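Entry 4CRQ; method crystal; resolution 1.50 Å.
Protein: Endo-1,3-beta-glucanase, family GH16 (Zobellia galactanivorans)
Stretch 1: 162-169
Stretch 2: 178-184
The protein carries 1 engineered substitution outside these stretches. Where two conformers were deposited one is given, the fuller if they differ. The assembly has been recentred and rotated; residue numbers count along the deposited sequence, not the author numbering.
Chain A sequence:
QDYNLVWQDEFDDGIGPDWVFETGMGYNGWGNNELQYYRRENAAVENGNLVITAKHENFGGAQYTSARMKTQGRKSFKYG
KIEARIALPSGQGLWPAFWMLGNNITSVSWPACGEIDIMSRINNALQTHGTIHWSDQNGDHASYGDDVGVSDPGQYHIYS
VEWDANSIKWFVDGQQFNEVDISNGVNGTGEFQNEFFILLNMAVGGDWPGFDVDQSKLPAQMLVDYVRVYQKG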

# COMPACT_ATOMS: atom_id res chain seq x y z
N GLU A 162 -5.39 4.71 11.97
CA GLU A 162 -6.54 5.52 12.41
C GLU A 162 -6.20 6.96 12.03
O GLU A 162 -5.18 7.51 12.48
N TRP A 163 -7.05 7.55 11.19
CA TRP A 163 -6.84 8.86 10.63
C TRP A 163 -7.99 9.77 10.98
O TRP A 163 -9.10 9.46 10.61
N ASP A 164 -7.73 10.86 11.69
CA ASP A 164 -8.77 11.86 11.98
C ASP A 164 -8.25 13.25 11.55
O ASP A 164 -7.17 13.36 10.95
N ALA A 165 -9.01 14.30 11.86
CA ALA A 165 -8.60 15.66 11.50
C ALA A 165 -7.26 16.10 12.14
O ALA A 165 -6.58 16.98 11.62
N ASN A 166 -6.89 15.47 13.25
CA ASN A 166 -5.70 15.88 14.04
C ASN A 166 -4.47 14.99 13.96
O ASN A 166 -3.36 15.47 14.25
N SER A 167 -4.63 13.72 13.60
CA SER A 167 -3.50 12.80 13.60
C SER A 167 -3.69 11.61 12.70
O SER A 167 -4.82 11.33 12.29
N ILE A 168 -2.60 10.92 12.39
CA ILE A 168 -2.67 9.58 11.76
C ILE A 168 -1.88 8.72 12.73
O ILE A 168 -0.76 9.09 13.14
N LYS A 169 -2.44 7.57 13.08
CA LYS A 169 -1.78 6.59 13.94
C LYS A 169 -1.69 5.28 13.17
O LYS A 169 -2.66 4.92 12.47
N ASN A 178 3.52 4.27 15.26
CA ASN A 178 3.80 5.56 14.65
C ASN A 178 2.60 6.47 14.79
O ASN A 178 1.45 5.99 14.78
N GLU A 179 2.89 7.77 14.93
CA GLU A 179 1.88 8.81 15.00
C GLU A 179 2.47 10.06 14.38
O GLU A 179 3.67 10.35 14.58
N VAL A 180 1.64 10.78 13.64
CA VAL A 180 1.98 12.08 13.06
C VAL A 180 0.84 13.04 13.41
O VAL A 180 -0.34 12.68 13.37
N ASP A 181 1.24 14.25 13.78
CA ASP A 181 0.33 15.33 14.06
C ASP A 181 0.04 16.00 12.70
O ASP A 181 0.96 16.36 11.95
N ILE A 182 -1.25 16.13 12.39
CA ILE A 182 -1.68 16.84 11.17
C ILE A 182 -2.63 18.02 11.51
O ILE A 182 -3.12 18.68 10.60
N SER A 183 -2.88 18.27 12.81
CA SER A 183 -3.84 19.33 13.24
C SER A 183 -3.51 20.69 12.62
O SER A 183 -2.34 21.14 12.63
N ASN A 184 -4.55 21.32 12.07
CA ASN A 184 -4.49 22.65 11.41
C ASN A 184 -3.46 22.75 10.27
O ASN A 184 -3.01 23.85 9.91

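Stretch 1 turns back on itself before its second strand runs antiparallel to stretch 2, and its side chains follow that change. Glu162 makes no contact with stretch 2. Trp163, buried with chi1 t, offers its ring edge to Ile182, whose CD1 lies 3.9 Å from Trp163 NE1. Ile182 (p, t) covers the turn: its CD1 also sits 3.4 Å from Asp164 O, and its CG1 3.7 Å from Ala165 O. Asp164, rotamer p, holds the turn from within, its OD1 accepting from Asn166 N at 2.8 Å and Ser167 N at 2.7 Å. Ala165 points away, yet its O takes a hydrogen bond from water 1, which accepts from Asn184 N and so bridges the stretches. Asn166 (m) brings OD1 to 3.3 Å from Ser183 CB. Asp181 (t) mirrors Asp164 as a local brace, its OD1 accepting from both Ser183 OG at 2.7 Å and Ser183 N at 3.0 Å.

Alternation then governs the strands. Ser167 (p) shares a face with Lys169, Glu179 and Asp181. Ile168 (m, t) takes the other face with Val180 (m), Ile168 CB lying 3.8 Å from Val180 CG2. Lys169 (m, t, t, with chi4 at -96°) ends the walk with a salt bridge to the extended Glu179 (t, t): NZ to OE2 is 3.4 Å, a weak hydrogen bond, supplemented by water 2, which accepts from Lys169 NZ and donates a weak hydrogen bond to Glu179 OE1.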

# COMPACT_ATOMS: atom_id res chain seq x y z
CB GLU A 162 -6.80 5.41 13.90
CG GLU A 162 -7.43 4.10 14.30
CD GLU A 162 -7.60 3.94 15.80
OE1 GLU A 162 -7.18 4.82 16.61
OE2 GLU A 162 -8.14 2.90 16.19
CB TRP A 163 -6.67 8.66 9.13
CG TRP A 163 -6.71 9.86 8.21
CD1 TRP A 163 -6.28 11.17 8.46
CD2 TRP A 163 -7.21 9.86 6.85
NE1 TRP A 163 -6.48 11.96 7.36
CE2 TRP A 163 -7.04 11.23 6.35
CE3 TRP A 163 -7.76 8.88 6.01
CZ2 TRP A 163 -7.42 11.60 5.06
CZ3 TRP A 163 -8.15 9.27 4.71
CH2 TRP A 163 -7.98 10.60 4.25
CB ASP A 164 -9.21 11.81 13.45
CG ASP A 164 -8.09 12.12 14.42
OD1 ASP A 164 -7.12 12.84 14.12
OD2 ASP A 164 -8.24 11.59 15.53
CB ALA A 165 -9.71 16.64 11.85
CB ASN A 166 -6.10 16.03 15.51
CG ASN A 166 -7.09 17.15 15.73
OD1 ASN A 166 -6.96 18.23 15.16
ND2 ASN A 166 -8.08 16.90 16.57
CB SER A 167 -3.26 12.28 15.04
OG SER A 167 -4.38 11.52 15.48
CB ILE A 168 -2.10 9.52 10.33
CG1 ILE A 168 -2.90 10.46 9.42
CG2 ILE A 168 -2.10 8.08 9.78
CD1 ILE A 168 -2.23 10.81 8.10
CB LYS A 169 -2.56 6.40 15.25
CG LYS A 169 -2.71 7.65 16.13
CD LYS A 169 -3.71 7.35 17.24
CE LYS A 169 -4.29 8.59 17.90
NZ LYS A 169 -3.58 8.98 19.12
CB ASN A 178 4.20 5.38 13.17
CG ASN A 178 5.01 6.55 12.62
OD1 ASN A 178 5.62 7.34 13.36
ND2 ASN A 178 5.02 6.67 11.29
CB GLU A 179 1.42 9.06 16.46
CG GLU A 179 0.20 9.97 16.60
CD GLU A 179 -0.31 10.13 18.03
OE1 GLU A 179 0.04 9.30 18.90
OE2 GLU A 179 -1.08 11.08 18.27
CB VAL A 180 2.25 12.11 11.52
CG1 VAL A 180 3.53 11.39 11.19
CG2 VAL A 180 1.09 11.55 10.69
CB ASP A 181 0.98 16.25 15.11
CG ASP A 181 0.22 17.55 15.36
OD1 ASP A 181 -0.98 17.68 15.01
OD2 ASP A 181 0.85 18.47 15.93
CB ILE A 182 -2.29 15.90 10.06
CG1 ILE A 182 -3.56 15.17 10.54
CG2 ILE A 182 -1.23 14.92 9.51
CD1 ILE A 182 -4.44 14.61 9.42
CB SER A 183 -3.96 19.42 14.76
OG SER A 183 -2.72 19.69 15.36
CB ASN A 184 -4.29 23.76 12.48
CG ASN A 184 -5.39 23.77 13.52
OD1 ASN A 184 -5.12 23.69 14.72
ND2 ASN A 184 -6.65 23.87 13.07
O HOH W 1 -6.89 19.83 11.80
O HOH W 2 -2.15 7.44 20.75